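Local coordinates for protein acetyl xylan esterase (PDB 5BN1) that removes acetyl groups from the xylose units of xylan and xylo-oligosaccharides, acting as a serine esterase of the GDSL (SGNH hydrolase) family, at residues A[108-114]-A[153-158]; A[94-98]-A[146-151]. The protein carries 1 engineered substitution. All coordinates share one frame; numbering follows the deposited sequence.

Contact 1: A[108-114]-A[153-158]. With IMD (imidazole), chain F.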
loop_
_atom_site.group_PDB
_atom_site.type_symbol
_atom_site.label_atom_id
_atom_site.label_comp_id
_atom_site.label_asym_id
_atom_site.label_seq_id
_atom_site.Cartn_x
_atom_site.Cartn_y
_atom_site.Cartn_z
ATOM N N VAL A 108 31.639 2.918 -19.291
ATOM C CA VAL A 108 32.265 1.822 -20.076
ATOM C C VAL A 108 32.714 2.476 -21.350
ATOM O O VAL A 108 31.942 2.759 -22.263
ATOM C CB VAL A 108 31.288 0.673 -20.325
ATOM C CG1 VAL A 108 31.931 -0.369 -21.211
ATOM C CG2 VAL A 108 30.815 0.044 -19.072
ATOM N N TYR A 109 34.020 2.773 -21.475
ATOM C CA TYR A 109 34.674 3.481 -22.552
ATOM C C TYR A 109 34.820 2.512 -23.747
ATOM O O TYR A 109 34.603 1.309 -23.555
ATOM C CB TYR A 109 36.018 4.021 -22.085
ATOM C CG TYR A 109 35.872 5.084 -21.013
ATOM C CD1 TYR A 109 35.155 6.236 -21.241
ATOM C CD2 TYR A 109 36.572 4.949 -19.788
ATOM C CE1 TYR A 109 35.013 7.173 -20.238
ATOM C CE2 TYR A 109 36.334 5.868 -18.755
ATOM C CZ TYR A 109 35.650 6.977 -19.032
ATOM O OH TYR A 109 35.520 7.978 -18.060
ATOM N N LEU A 110 35.131 3.118 -24.872
ATOM C CA LEU A 110 35.028 2.363 -26.135
ATOM C C LEU A 110 35.877 1.140 -26.126
ATOM O O LEU A 110 35.512 0.142 -26.702
ATOM C CB LEU A 110 35.334 3.307 -27.272
ATOM C CG LEU A 110 34.998 2.777 -28.700
ATOM C CD1 LEU A 110 33.466 2.775 -28.828
ATOM C CD2 LEU A 110 35.602 3.613 -29.757
ATOM N N ASP A 111 37.109 1.240 -25.551
ATOM C CA ASP A 111 37.920 0.037 -25.486
ATOM C C ASP A 111 37.352 -1.119 -24.729
ATOM O O ASP A 111 37.371 -2.250 -25.195
ATOM C CB ASP A 111 39.347 0.356 -24.943
ATOM C CG ASP A 111 39.385 0.901 -23.550
ATOM O OD1 ASP A 111 38.466 1.632 -23.100
ATOM O OD2 ASP A 111 40.323 0.579 -22.800
ATOM N N GLU A 112 36.741 -0.873 -23.549
ATOM C CA GLU A 112 36.058 -1.888 -22.805
ATOM C C GLU A 112 34.811 -2.377 -23.553
ATOM O O GLU A 112 34.597 -3.552 -23.573
ATOM C CB GLU A 112 35.697 -1.419 -21.391
ATOM C CG GLU A 112 35.092 -2.472 -20.565
ATOM C CD GLU A 112 34.700 -2.076 -19.122
ATOM O OE1 GLU A 112 34.907 -0.908 -18.759
ATOM O OE2 GLU A 112 34.146 -2.938 -18.445
ATOM N N TYR A 113 34.109 -1.461 -24.139
ATOM C CA TYR A 113 32.890 -1.824 -24.885
ATOM C C TYR A 113 33.175 -2.772 -26.059
ATOM O O TYR A 113 32.571 -3.856 -26.108
ATOM C CB TYR A 113 32.172 -0.567 -25.337
ATOM C CG TYR A 113 30.882 -0.824 -26.051
ATOM C CD1 TYR A 113 29.732 -1.066 -25.342
ATOM C CD2 TYR A 113 30.835 -0.729 -27.412
ATOM C CE1 TYR A 113 28.545 -1.287 -25.980
ATOM C CE2 TYR A 113 29.610 -0.911 -28.123
ATOM C CZ TYR A 113 28.477 -1.196 -27.343
ATOM O OH TYR A 113 27.305 -1.374 -28.067
ATOM N N GLU A 114 34.108 -2.356 -26.865
ATOM C CA GLU A 114 34.445 -3.177 -28.031
ATOM C C GLU A 114 34.968 -4.503 -27.586
ATOM O O GLU A 114 34.616 -5.560 -28.144
ATOM C CB GLU A 114 35.439 -2.453 -28.974
ATOM C CG GLU A 114 35.714 -3.177 -30.305
ATOM C CD GLU A 114 36.845 -4.187 -30.270
ATOM O OE1 GLU A 114 37.533 -4.363 -29.268
ATOM O OE2 GLU A 114 36.922 -4.861 -31.374
ATOM N N GLN A 153 29.411 6.480 -32.500
ATOM C CA GLN A 153 30.712 5.738 -32.468
ATOM C C GLN A 153 30.578 4.356 -31.942
ATOM O O GLN A 153 31.077 3.358 -32.449
ATOM C CB GLN A 153 31.712 6.573 -31.731
ATOM C CG GLN A 153 33.053 5.839 -31.681
ATOM C CD GLN A 153 34.105 6.695 -31.023
ATOM O OE1 GLN A 153 33.886 7.325 -29.917
ATOM N NE2 GLN A 153 35.213 6.873 -31.747
ATOM N N TYR A 154 29.803 4.120 -30.831
ATOM C CA TYR A 154 29.485 2.813 -30.290
ATOM C C TYR A 154 28.691 1.992 -31.289
ATOM O O TYR A 154 28.924 0.793 -31.417
ATOM C CB TYR A 154 28.769 2.922 -28.924
ATOM C CG TYR A 154 29.677 3.235 -27.724
ATOM C CD1 TYR A 154 30.421 4.433 -27.708
ATOM C CD2 TYR A 154 29.726 2.406 -26.637
ATOM C CE1 TYR A 154 31.309 4.725 -26.631
ATOM C CE2 TYR A 154 30.555 2.694 -25.554
ATOM C CZ TYR A 154 31.274 3.856 -25.590
ATOM O OH TYR A 154 32.139 4.168 -24.498
ATOM N N GLY A 155 27.764 2.620 -31.988
ATOM C CA GLY A 155 27.042 1.929 -33.030
ATOM C C GLY A 155 27.987 1.405 -34.168
ATOM O O GLY A 155 27.651 0.384 -34.693
ATOM N N ARG A 156 28.971 2.205 -34.501
ATOM C CA ARG A 156 30.012 1.764 -35.520
ATOM C C ARG A 156 30.659 0.515 -35.032
ATOM O O ARG A 156 30.897 -0.463 -35.813
ATOM C CB ARG A 156 30.995 2.841 -35.825
ATOM C CG ARG A 156 30.483 3.969 -36.566
ATOM C CD ARG A 156 31.534 4.818 -37.254
ATOM N NE ARG A 156 32.393 5.550 -36.324
ATOM C CZ ARG A 156 32.131 6.696 -35.787
ATOM N NH1 ARG A 156 30.942 7.306 -35.915
ATOM N NH2 ARG A 156 32.995 7.267 -34.970
ATOM N N VAL A 157 31.005 0.396 -33.744
ATOM C CA VAL A 157 31.522 -0.827 -33.161
ATOM C C VAL A 157 30.648 -1.977 -33.361
ATOM O O VAL A 157 31.018 -3.075 -33.731
ATOM C CB VAL A 157 31.982 -0.675 -31.682
ATOM C CG1 VAL A 157 32.129 -2.019 -31.002
ATOM C CG2 VAL A 157 33.199 0.291 -31.571
ATOM N N VAL A 158 29.346 -1.812 -33.009
ATOM C CA VAL A 158 28.406 -2.874 -33.186
ATOM C C VAL A 158 28.370 -3.427 -34.655
ATOM O O VAL A 158 28.311 -4.655 -34.811
ATOM C CB VAL A 158 27.029 -2.386 -32.663
ATOM C CG1 VAL A 158 26.001 -3.482 -32.906
ATOM C CG2 VAL A 158 27.093 -2.099 -31.140
HETATM N N1 IMD F . 36.053 -4.286 -35.666
HETATM C C2 IMD F . 36.022 -4.869 -34.339
HETATM N N3 IMD F . 36.165 -3.833 -33.616
HETATM C C4 IMD F . 36.637 -2.721 -34.290
HETATM C C5 IMD F . 36.453 -2.952 -35.673
#
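Y154 reaches across from helix 146-165 and sets its ring against L110 and Y113 of helix 110-124. These are neighbouring helices on the same side of the parallel sheet in the SGNH hydrolase α/β/α fold, running nearly parallel at 27° with strand 130-134 between them in sequence. With CG beside the backbone N (chi1 -78°), the Y154 ring leans toward the start of the other helix. L110 lays CD1 over one of its faces, 3.8 Å from the ring centroid. Y113 is met differently: Y154 CD2 sits 3.3 Å above the centre of its ring, the planes inclined at 49°, so the two rings meet obliquely. At the far end of Y154, OH donates to V108 O at 2.6 Å, in the carbonyl plane and on a lone pair; Q97 NE2 is its probable second partner. A phenylalanine in place of Y154 would keep the ring but is likely to leave V108 O without its donor and cost Q97 NE2 one of its partners. Farther along, V157 divides its methyls, CG2 against L110 CD1 at 3.7 Å and CG1 against E114 CG at 3.8 Å. Beyond it, E114 OE2 accepts a weak hydrogen bond from N3 of a bound imidazole, probably from the crystallisation liquor. The Y113 hydroxyl bonds I89 O, and V158 CG2 lies at the edge of the Y113 ring, 3.2 Å from Y113 OH.

Contact 2: A[94-98]-A[146-151]; sequences VWRQY and PMRRTM
M147 pushes its extended side chain between W95 and Y98, and here the packing is tightest. CG stands anti to the backbone N (chi1 178°), which carries the thioether out to the indole: M147 CE is 3.3 Å from W95 CD1, and M147 SD makes an oblique Met-aromatic contact, 4.2 Å from the centroid of the W95 five-membered ring. Nearer its root, M147 CB covers a face of the Y98 ring in a CH-pi contact, 4.0 Å from the centroid. V94 closes the buried side, with V94 CG2 against M151 SD at 3.8 Å. At the phenol end of Y98 the contact turns polar: T150 OG1 lies in the plane of the Y98 ring and shares a 2.6 Å hydrogen bond with Y98 OH. T150 is split by its torsion (chi1 -52°): OG1 serves the phenol, and the methyl CG2 goes to V94 CG1. The contact thins out at the partly exposed P146, whose CB rests against Y98 CE1 at 3.8 Å. Y184 of a neighbouring subunit covers this side, meeting Y98 edge-to-face and touching P146 and M147, and W190 of that subunit stacks on W95. The two helices run roughly antiparallel (152°). Helix 91-99 starts in the GxND block of SGNH hydrolases, whose N92 is thought to stabilise the transition state, and W95 packs beside that residue and the probable charge-relay H194.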
loop_
_atom_site.group_PDB
_atom_site.type_symbol
_atom_site.label_atom_id
_atom_site.label_comp_id
_atom_site.label_asym_id
_atom_site.label_seq_id
_atom_site.Cartn_x
_atom_site.Cartn_y
_atom_site.Cartn_z
ATOM N N VAL A 94 27.479 4.664 -22.642
ATOM C CA VAL A 94 27.592 6.001 -23.093
ATOM C C VAL A 94 26.998 6.976 -22.063
ATOM O O VAL A 94 27.602 7.974 -21.720
ATOM C CB VAL A 94 26.974 6.180 -24.468
ATOM C CG1 VAL A 94 26.978 7.592 -24.882
ATOM C CG2 VAL A 94 27.744 5.307 -25.502
ATOM N N TRP A 95 25.728 6.760 -21.748
ATOM C CA TRP A 95 24.967 7.783 -20.972
ATOM C C TRP A 95 25.679 8.162 -19.704
ATOM O O TRP A 95 25.701 9.338 -19.367
ATOM C CB TRP A 95 23.582 7.253 -20.683
ATOM C CG TRP A 95 22.517 8.292 -20.418
ATOM C CD1 TRP A 95 22.593 9.635 -20.572
ATOM C CD2 TRP A 95 21.124 7.976 -20.230
ATOM N NE1 TRP A 95 21.345 10.220 -20.344
ATOM C CE2 TRP A 95 20.432 9.215 -20.143
ATOM C CE3 TRP A 95 20.458 6.798 -20.021
ATOM C CZ2 TRP A 95 19.021 9.232 -19.986
ATOM C CZ3 TRP A 95 19.096 6.820 -19.794
ATOM C CH2 TRP A 95 18.418 8.056 -19.792
ATOM N N ARG A 96 26.204 7.191 -18.977
ATOM C CA ARG A 96 26.935 7.500 -17.755
ATOM C C ARG A 96 28.016 8.519 -17.869
ATOM O O ARG A 96 28.331 9.299 -16.956
ATOM C CB ARG A 96 27.380 6.244 -17.022
ATOM C CG ARG A 96 26.326 5.295 -16.566
ATOM C CD ARG A 96 25.387 5.823 -15.478
ATOM N NE ARG A 96 24.298 6.575 -16.103
ATOM C CZ ARG A 96 23.248 6.040 -16.703
ATOM N NH1 ARG A 96 22.318 6.853 -17.248
ATOM N NH2 ARG A 96 23.115 4.727 -16.888
ATOM N N GLN A 97 28.706 8.498 -19.023
ATOM C CA GLN A 97 29.754 9.442 -19.313
ATOM C C GLN A 97 29.308 10.904 -19.311
ATOM O O GLN A 97 30.052 11.838 -19.150
ATOM C CB GLN A 97 30.483 9.135 -20.637
ATOM C CG GLN A 97 31.016 7.726 -20.718
ATOM C CD GLN A 97 31.627 7.351 -22.025
ATOM O OE1 GLN A 97 32.426 8.181 -22.603
ATOM N NE2 GLN A 97 31.355 6.163 -22.507
ATOM N N TYR A 98 27.996 11.066 -19.663
ATOM C CA TYR A 98 27.355 12.355 -19.780
ATOM C C TYR A 98 26.448 12.723 -18.590
ATOM O O TYR A 98 26.453 13.937 -18.277
ATOM C CB TYR A 98 26.527 12.368 -21.123
ATOM C CG TYR A 98 27.484 12.347 -22.321
ATOM C CD1 TYR A 98 28.119 13.483 -22.705
ATOM C CD2 TYR A 98 27.716 11.172 -23.032
ATOM C CE1 TYR A 98 29.039 13.511 -23.750
ATOM C CE2 TYR A 98 28.636 11.177 -24.036
ATOM C CZ TYR A 98 29.264 12.312 -24.376
ATOM O OH TYR A 98 30.244 12.377 -25.395
ATOM N N PRO A 146 26.971 16.067 -28.338
ATOM C CA PRO A 146 28.018 15.189 -27.921
ATOM C C PRO A 146 27.672 13.774 -27.645
ATOM O O PRO A 146 28.346 12.807 -27.987
ATOM C CB PRO A 146 28.556 15.873 -26.624
ATOM C CG PRO A 146 28.281 17.283 -26.812
ATOM C CD PRO A 146 27.002 17.352 -27.640
ATOM N N MET A 147 26.514 13.543 -26.991
ATOM C CA MET A 147 26.140 12.178 -26.621
ATOM C C MET A 147 25.655 11.430 -27.917
ATOM O O MET A 147 25.901 10.233 -27.998
ATOM C CB MET A 147 25.042 12.127 -25.541
ATOM C CG MET A 147 24.662 10.738 -25.226
ATOM S SD MET A 147 23.762 10.609 -23.647
ATOM C CE MET A 147 23.101 8.986 -23.806
ATOM N N ARG A 148 24.978 12.119 -28.832
ATOM C CA ARG A 148 24.636 11.489 -30.059
ATOM C C ARG A 148 25.872 11.010 -30.855
ATOM O O ARG A 148 25.907 9.923 -31.382
ATOM C CB ARG A 148 23.783 12.435 -30.938
ATOM C CG ARG A 148 23.493 11.921 -32.356
ATOM C CD ARG A 148 22.674 10.670 -32.496
ATOM N NE ARG A 148 22.852 10.044 -33.843
ATOM C CZ ARG A 148 22.370 10.579 -34.940
ATOM N NH1 ARG A 148 21.466 11.516 -34.942
ATOM N NH2 ARG A 148 22.832 10.053 -36.103
ATOM N N ARG A 149 26.856 11.913 -30.863
ATOM C CA ARG A 149 28.136 11.584 -31.574
ATOM C C ARG A 149 28.803 10.400 -30.986
ATOM O O ARG A 149 29.238 9.455 -31.683
ATOM C CB ARG A 149 28.997 12.803 -31.597
ATOM C CG ARG A 149 30.294 12.614 -32.364
ATOM C CD ARG A 149 30.962 14.009 -32.480
ATOM N NE ARG A 149 31.331 14.611 -31.205
ATOM C CZ ARG A 149 31.084 15.887 -30.721
ATOM N NH1 ARG A 149 30.414 16.878 -31.373
ATOM N NH2 ARG A 149 31.553 16.198 -29.500
ATOM N N THR A 150 28.887 10.346 -29.647
ATOM C CA THR A 150 29.384 9.171 -29.004
ATOM C C THR A 150 28.671 7.913 -29.291
ATOM O O THR A 150 29.132 6.828 -29.551
ATOM C CB THR A 150 29.661 9.459 -27.493
ATOM O OG1 THR A 150 30.493 10.623 -27.324
ATOM C CG2 THR A 150 30.175 8.303 -26.756
ATOM N N MET A 151 27.320 8.036 -29.168
ATOM C CA MET A 151 26.517 6.895 -29.417
ATOM C C MET A 151 26.725 6.303 -30.844
ATOM O O MET A 151 26.757 5.106 -30.994
ATOM C CB MET A 151 25.003 7.249 -29.214
ATOM C CG MET A 151 24.153 6.072 -28.918
ATOM S SD MET A 151 24.410 5.256 -27.333
ATOM C CE MET A 151 23.581 6.489 -26.329
#

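In the fold
Helix 146-165 supplies one side of both contacts: its start meets helix 91-99 in contact 2, and its next turns meet helix 110-124 in contact 1, with centres 11 Å apart. The two join directly, Y154 OH of contact 1 lying 2.9 Å from Q97 NE2 of contact 2, and Y154 CD1 packs on V94 CG2 at 3.6 Å. Contact 2 lies nearer the presumed catalytic residues, with the W95 side chain about 4 Å from those of N92 and H194. In contact 1 the V108 side chain is about 7 Å from that of N92. Contact 2 also faces the second subunit, whereas no other chain of the octamer touches contact 1.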